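Local structure of glucosamine kinase (Streptacidiphilus jiangxiensis, 6HWJ) at residues G44-G48 and T59-R64; M342-D347 and Q373-L377. The protein catalyses the ATP- and magnesium-dependent phosphorylation of D-glucosamine to D-glucosamine 6-phosphate and, to a lesser extent, also phosphorylates glucose. Residues are numbered along the deposited sequence.

Contact 1 of 2, residues G44-G48 and T59-R64; sequences GHAVG and TVPLVR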
ATOM      1  N   GLY A  44     -23.958   9.453 -21.652  1.00 29.15           N
ATOM      2  CA  GLY A  44     -24.654   8.795 -20.565  1.00 31.51           C
ATOM      3  C   GLY A  44     -23.783   8.244 -19.461  1.00 30.44           C
ATOM      4  O   GLY A  44     -24.301   7.521 -18.596  1.00 26.85           O
ATOM      5  N   HIS A  45     -22.490   8.538 -19.463  1.00 25.24           N
ATOM      6  CA  HIS A  45     -21.569   8.055 -18.452  1.00 27.55           C
ATOM      7  C   HIS A  45     -21.161   9.174 -17.508  1.00 26.44           C
ATOM      8  O   HIS A  45     -21.063  10.341 -17.906  1.00 27.22           O
ATOM      9  CB  HIS A  45     -20.300   7.442 -19.110  1.00 27.37           C
ATOM     10  CG  HIS A  45     -20.596   6.228 -19.932  1.00 27.33           C
ATOM     11  ND1 HIS A  45     -20.615   4.953 -19.406  1.00 28.21           N
ATOM     12  CD2 HIS A  45     -20.904   6.099 -21.244  1.00 27.68           C
ATOM     13  CE1 HIS A  45     -20.917   4.092 -20.359  1.00 27.81           C
ATOM     14  NE2 HIS A  45     -21.099   4.759 -21.482  1.00 28.29           N
ATOM     15  N   ALA A  46     -20.918   8.814 -16.247  1.00 28.29           N
ATOM     16  CA  ALA A  46     -20.510   9.816 -15.277  1.00 25.04           C
ATOM     17  C   ALA A  46     -19.851   9.168 -14.068  1.00 25.54           C
ATOM     18  O   ALA A  46     -19.933   7.953 -13.864  1.00 25.15           O
ATOM     19  CB  ALA A  46     -21.699  10.666 -14.827  1.00 24.35           C
ATOM     20  N   VAL A  47     -19.170  10.004 -13.285  1.00 24.94           N
ATOM     21  CA  VAL A  47     -18.658   9.631 -11.975  1.00 23.92           C
ATOM     22  C   VAL A  47     -19.374  10.494 -10.954  1.00 25.82           C
ATOM     23  O   VAL A  47     -19.306  11.729 -11.018  1.00 28.54           O
ATOM     24  CB  VAL A  47     -17.150   9.814 -11.862  1.00 23.63           C
ATOM     25  CG1 VAL A  47     -16.666   9.246 -10.504  1.00 26.11           C
ATOM     26  CG2 VAL A  47     -16.403   9.122 -13.010  1.00 26.83           C
ATOM     27  N   GLY A  48     -20.082   9.855 -10.034  1.00 26.71           N
ATOM     28  CA  GLY A  48     -20.827  10.548  -9.013  1.00 25.46           C
ATOM     29  C   GLY A  48     -20.143  10.375  -7.668  1.00 28.87           C
ATOM     30  O   GLY A  48     -19.559   9.326  -7.394  1.00 27.34           O
ATOM     31  N   THR A  59     -17.989   6.836  -4.069  1.00 27.78           N
ATOM     32  CA  THR A  59     -17.671   7.041  -5.481  1.00 27.94           C
ATOM     33  C   THR A  59     -18.512   6.060  -6.274  1.00 26.38           C
ATOM     34  O   THR A  59     -18.444   4.854  -6.028  1.00 26.96           O
ATOM     35  CB  THR A  59     -16.195   6.808  -5.785  1.00 29.96           C
ATOM     36  OG1 THR A  59     -15.401   7.679  -4.981  1.00 30.26           O
ATOM     37  CG2 THR A  59     -15.884   7.059  -7.278  1.00 30.65           C
ATOM     38  N   VAL A  60     -19.284   6.569  -7.229  1.00 26.64           N
ATOM     39  CA  VAL A  60     -20.161   5.693  -7.996  1.00 26.26           C
ATOM     40  C   VAL A  60     -19.963   5.938  -9.482  1.00 27.01           C
ATOM     41  O   VAL A  60     -20.283   7.038  -9.962  1.00 25.29           O
ATOM     42  CB  VAL A  60     -21.637   5.906  -7.615  1.00 26.68           C
ATOM     43  CG1 VAL A  60     -22.473   4.821  -8.280  1.00 27.14           C
ATOM     44  CG2 VAL A  60     -21.821   5.885  -6.095  1.00 27.28           C
ATOM     45  N   PRO A  61     -19.454   4.961 -10.246  1.00 25.77           N
ATOM     46  CA  PRO A  61     -19.512   5.083 -11.701  1.00 25.43           C
ATOM     47  C   PRO A  61     -20.941   4.879 -12.155  1.00 25.78           C
ATOM     48  O   PRO A  61     -21.581   3.887 -11.800  1.00 27.08           O
ATOM     49  CB  PRO A  61     -18.579   3.963 -12.198  1.00 28.77           C
ATOM     50  CG  PRO A  61     -18.705   2.905 -11.142  1.00 31.25           C
ATOM     51  CD  PRO A  61     -18.916   3.650  -9.823  1.00 26.33           C
ATOM     52  N   LEU A  62     -21.451   5.830 -12.928  1.00 25.48           N
ATOM     53  CA  LEU A  62     -22.856   5.862 -13.270  1.00 25.88           C
ATOM     54  C   LEU A  62     -23.060   5.762 -14.775  1.00 27.42           C
ATOM     55  O   LEU A  62     -22.263   6.269 -15.578  1.00 25.41           O
ATOM     56  CB  LEU A  62     -23.520   7.152 -12.762  1.00 28.03           C
ATOM     57  CG  LEU A  62     -23.589   7.274 -11.244  1.00 30.64           C
ATOM     58  CD1 LEU A  62     -23.790   8.743 -10.882  1.00 29.88           C
ATOM     59  CD2 LEU A  62     -24.707   6.420 -10.663  1.00 30.98           C
ATOM     60  N   VAL A  63     -24.164   5.131 -15.141  1.00 26.66           N
ATOM     61  CA  VAL A  63     -24.582   5.048 -16.540  1.00 31.00           C
ATOM     62  C   VAL A  63     -26.091   5.215 -16.597  1.00 31.55           C
ATOM     63  O   VAL A  63     -26.837   4.586 -15.832  1.00 30.58           O
ATOM     64  CB  VAL A  63     -24.140   3.722 -17.186  1.00 33.96           C
ATOM     65  CG1 VAL A  63     -24.887   2.560 -16.563  1.00 36.26           C
ATOM     66  CG2 VAL A  63     -24.354   3.771 -18.702  1.00 36.54           C
ATOM     67  N   ARG A  64     -26.551   6.074 -17.490  1.00 32.42           N
ATOM     68  CA  ARG A  64     -27.982   6.171 -17.726  1.00 34.64           C
ATOM     69  C   ARG A  64     -28.429   4.956 -18.532  1.00 35.72           C
ATOM     70  O   ARG A  64     -27.799   4.583 -19.518  1.00 39.78           O
ATOM     71  CB  ARG A  64     -28.314   7.479 -18.432  1.00 36.21           C
ATOM     72  CG  ARG A  64     -28.183   8.705 -17.505  1.00 35.97           C
ATOM     73  CD  ARG A  64     -28.427  10.022 -18.230  1.00 40.42           C
ATOM     74  NE  ARG A  64     -28.203  11.189 -17.379  1.00 42.81           N
ATOM     75  CZ  ARG A  64     -29.110  12.126 -17.131  1.00 51.73           C
ATOM     76  NH1 ARG A  64     -30.333  12.053 -17.665  1.00 55.49           N
ATOM     77  NH2 ARG A  64     -28.801  13.140 -16.342  1.00 52.56           N
TER
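How two antiparallel strands pair through their backbones is well illustrated by following 59-64 past 44-48. T59 opens the pairing with its CA 3.5 Å from G48 O, a CA-H...O contact, while its CG2 lies 4.0 Å from V47 CG1. At V60 the hydrogen-bonded pair with G48 is complete: V60 N to G48 O and G48 N to V60 O are both 2.8 Å. P61 has no amide hydrogen to give, but it sits opposite V47 in a non-hydrogen-bonded pair, where none is needed. L62 bonds A46 both ways (L62 N to A46 O 2.8 Å, A46 N to L62 O 3.0 Å), and its CD1 reaches over G48, where a beta carbon would clash. V63 rests CG2 on the H45 ring, an off-centre CH-pi contact 4.2 Å from the centroid; the imidazole ND1 bonds T79. R64 N closes on G44 O at 2.9 Å. The whole is a beta hairpin, strands 45-51 and 57-65, within the antiparallel sheet of the N-terminal region.

Contact 2 of 2, residues M342-D347 and Q373-L377; sequences MTASLD and QRSFL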
ATOM      1  N   MET A 342      10.751  -3.458   4.384  1.00 27.18           N
ATOM      2  CA  MET A 342      11.310  -4.294   3.324  1.00 28.11           C
ATOM      3  C   MET A 342      12.397  -5.221   3.853  1.00 26.03           C
ATOM      4  O   MET A 342      12.426  -6.398   3.489  1.00 27.07           O
ATOM      5  CB  MET A 342      11.846  -3.428   2.179  1.00 27.19           C
ATOM      6  CG  MET A 342      12.239  -4.219   0.945  1.00 30.13           C
ATOM      7  SD  MET A 342      10.887  -5.233   0.289  1.00 29.80           S
ATOM      8  CE  MET A 342       9.806  -3.976  -0.390  1.00 25.79           C
ATOM      9  N   THR A 343      13.276  -4.738   4.739  1.00 28.04           N
ATOM     10  CA  THR A 343      14.330  -5.615   5.247  1.00 30.42           C
ATOM     11  C   THR A 343      13.736  -6.716   6.122  1.00 27.76           C
ATOM     12  O   THR A 343      14.198  -7.859   6.078  1.00 28.10           O
ATOM     13  CB  THR A 343      15.392  -4.838   6.038  1.00 30.97           C
ATOM     14  OG1 THR A 343      14.781  -4.153   7.136  1.00 29.82           O
ATOM     15  CG2 THR A 343      16.108  -3.835   5.146  1.00 34.65           C
ATOM     16  N   ALA A 344      12.735  -6.383   6.949  1.00 27.34           N
ATOM     17  CA  ALA A 344      12.012  -7.420   7.674  1.00 25.39           C
ATOM     18  C   ALA A 344      11.394  -8.431   6.699  1.00 27.27           C
ATOM     19  O   ALA A 344      11.501  -9.648   6.889  1.00 26.20           O
ATOM     20  CB  ALA A 344      10.915  -6.797   8.537  1.00 24.95           C
ATOM     21  N   SER A 345      10.725  -7.932   5.653  1.00 25.69           N
ATOM     22  CA  SER A 345      10.098  -8.808   4.670  1.00 27.23           C
ATOM     23  C   SER A 345      11.117  -9.755   4.024  1.00 26.18           C
ATOM     24  O   SER A 345      10.838 -10.944   3.838  1.00 25.67           O
ATOM     25  CB  SER A 345       9.406  -7.960   3.602  1.00 32.69           C
ATOM     26  OG  SER A 345       8.578  -8.746   2.777  1.00 39.03           O
ATOM     27  N   LEU A 346      12.305  -9.250   3.698  1.00 26.73           N
ATOM     28  CA  LEU A 346      13.343 -10.095   3.109  1.00 28.94           C
ATOM     29  C   LEU A 346      13.787 -11.176   4.083  1.00 29.55           C
ATOM     30  O   LEU A 346      13.970 -12.339   3.699  1.00 28.63           O
ATOM     31  CB  LEU A 346      14.538  -9.250   2.686  1.00 30.91           C
ATOM     32  CG  LEU A 346      14.264  -8.318   1.490  1.00 32.02           C
ATOM     33  CD1 LEU A 346      15.401  -7.361   1.267  1.00 31.85           C
ATOM     34  CD2 LEU A 346      13.993  -9.123   0.233  1.00 30.28           C
ATOM     35  N   ASP A 347      13.987 -10.808   5.350  1.00 29.98           N
ATOM     36  CA  ASP A 347      14.254 -11.809   6.379  1.00 29.76           C
ATOM     37  C   ASP A 347      13.160 -12.876   6.385  1.00 25.20           C
ATOM     38  O   ASP A 347      13.443 -14.083   6.391  1.00 24.84           O
ATOM     39  CB  ASP A 347      14.356 -11.105   7.734  1.00 28.65           C
ATOM     40  CG  ASP A 347      14.793 -12.018   8.845  1.00 30.38           C
ATOM     41  OD1 ASP A 347      14.199 -13.092   9.016  1.00 35.98           O
ATOM     42  OD2 ASP A 347      15.729 -11.654   9.563  1.00 35.37           O
ATOM     43  N   GLN A 373      20.019  -8.170   3.744  1.00 33.67           N
ATOM     44  CA  GLN A 373      19.770  -6.934   4.472  1.00 33.09           C
ATOM     45  C   GLN A 373      20.898  -5.939   4.263  1.00 31.95           C
ATOM     46  O   GLN A 373      20.641  -4.752   4.068  1.00 30.71           O
ATOM     47  CB  GLN A 373      19.530  -7.253   5.958  1.00 38.70           C
ATOM     48  CG  GLN A 373      18.201  -8.054   6.141  1.00 51.93           C
ATOM     49  CD  GLN A 373      17.893  -8.470   7.581  1.00 58.30           C
ATOM     50  OE1 GLN A 373      17.581  -7.641   8.428  1.00 59.38           O
ATOM     51  NE2 GLN A 373      17.952  -9.769   7.845  1.00 61.16           N
ATOM     52  N   ARG A 374      22.157  -6.410   4.262  1.00 32.60           N
ATOM     53  CA  ARG A 374      23.280  -5.534   3.972  1.00 36.46           C
ATOM     54  C   ARG A 374      23.249  -5.037   2.526  1.00 34.76           C
ATOM     55  O   ARG A 374      23.502  -3.848   2.270  1.00 30.06           O
ATOM     56  CB  ARG A 374      24.589  -6.264   4.264  1.00 47.78           C
ATOM     57  CG  ARG A 374      25.857  -5.462   3.945  1.00 63.18           C
ATOM     58  CD  ARG A 374      25.827  -4.079   4.591  1.00 77.88           C
ATOM     59  NE  ARG A 374      25.551  -4.150   6.024  1.00 89.05           N
ATOM     60  CZ  ARG A 374      25.158  -3.122   6.768  1.00 96.38           C
ATOM     61  NH1 ARG A 374      24.930  -3.292   8.062  1.00 99.54           N
ATOM     62  NH2 ARG A 374      24.988  -1.925   6.221  1.00 98.63           N
ATOM     63  N   SER A 375      22.936  -5.926   1.568  1.00 33.46           N
ATOM     64  CA  SER A 375      22.851  -5.510   0.170  1.00 36.11           C
ATOM     65  C   SER A 375      21.783  -4.443  -0.029  1.00 32.39           C
ATOM     66  O   SER A 375      21.997  -3.476  -0.767  1.00 32.96           O
ATOM     67  CB  SER A 375      22.558  -6.715  -0.738  1.00 37.03           C
ATOM     68  OG  SER A 375      23.557  -7.717  -0.612  1.00 41.35           O
ATOM     69  N   PHE A 376      20.619  -4.619   0.597  1.00 28.06           N
ATOM     70  CA  PHE A 376      19.548  -3.641   0.480  1.00 30.26           C
ATOM     71  C   PHE A 376      19.976  -2.288   1.023  1.00 27.74           C
ATOM     72  O   PHE A 376      19.855  -1.269   0.340  1.00 29.22           O
ATOM     73  CB  PHE A 376      18.298  -4.132   1.225  1.00 28.36           C
ATOM     74  CG  PHE A 376      17.158  -3.157   1.195  1.00 27.22           C
ATOM     75  CD1 PHE A 376      17.103  -2.108   2.094  1.00 27.49           C
ATOM     76  CD2 PHE A 376      16.148  -3.284   0.252  1.00 26.99           C
ATOM     77  CE1 PHE A 376      16.072  -1.200   2.048  1.00 28.87           C
ATOM     78  CE2 PHE A 376      15.099  -2.400   0.229  1.00 27.69           C
ATOM     79  CZ  PHE A 376      15.069  -1.341   1.114  1.00 28.47           C
ATOM     80  N   LEU A 377      20.467  -2.260   2.269  1.00 31.68           N
ATOM     81  CA  LEU A 377      20.851  -0.998   2.897  1.00 33.69           C
ATOM     82  C   LEU A 377      21.978  -0.294   2.143  1.00 34.81           C
ATOM     83  O   LEU A 377      21.951   0.932   1.983  1.00 32.42           O
ATOM     84  CB  LEU A 377      21.271  -1.256   4.344  1.00 36.39           C
ATOM     85  CG  LEU A 377      20.150  -1.603   5.315  1.00 39.94           C
ATOM     86  CD1 LEU A 377      20.718  -1.982   6.671  1.00 42.68           C
ATOM     87  CD2 LEU A 377      19.166  -0.441   5.453  1.00 42.92           C
TER
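Helices spend their backbone hydrogen bonds internally and so join through side chains, and the segments 342-347 and 373-377 give a compact case. Their axes approach to 10.1 Å, with the N-to-C directions 153° apart, and the backbones come nearest at T343 and Q373, whose CA atoms are 5.7 Å apart.

Apolar packing centres on F376. M342 CG lies 3.5 Å from F376 CE2, T343 CG2 3.6 Å from F376 CD1 and L346 CD1 4.3 Å from F376 CD2, so that residues from successive turns of helix 335-356 gather round one aromatic side chain. L222 of helix 212-234 touches both L346 and F376, extending this apolar cluster to a third helix.

The polar part lies toward the other end of the interface. The aliphatic portion of Q373 passes T343, with CG 4.0 Å from T343 O, and Q373 NE2 then makes a weak hydrogen bond to D347 OD2 at 3.4 Å. The stronger ties of this pair lead outward: D347 forms salt bridges with R351 and R402, while Q373 OE1 accepts a hydrogen bond from R402 and NE2 also bonds I369 O, one turn earlier.

R402 lies on helix 398-416, which also carries the glucosamine-binding E409, and so ties the polar edge to the substrate side. The pair itself is antiparallel helix packing in the helical C-terminal part of the kinase.

How the contacts relate
Both contacts are largely buried and both join antiparallel elements, yet they lie on opposite sides of the chain's centre, about 44 Å apart between centres, and share no helix or strand. Contact 1 is built chiefly from main-chain hydrogen bonds; glycine is required at G44 by backbone angles and at G48 by packing, and proline is accommodated at a non-hydrogen-bonded position. Contact 2 relies on side chains, with charged partners from its own helix (R351) and from helix 398-416 (R402). Contact 1 buries 425 Å² and contact 2 322 Å². Between side chains, T59 on the N-terminal sheet is about 10 Å from the probable ATP-binding K133, and D347 about 9 Å from E409.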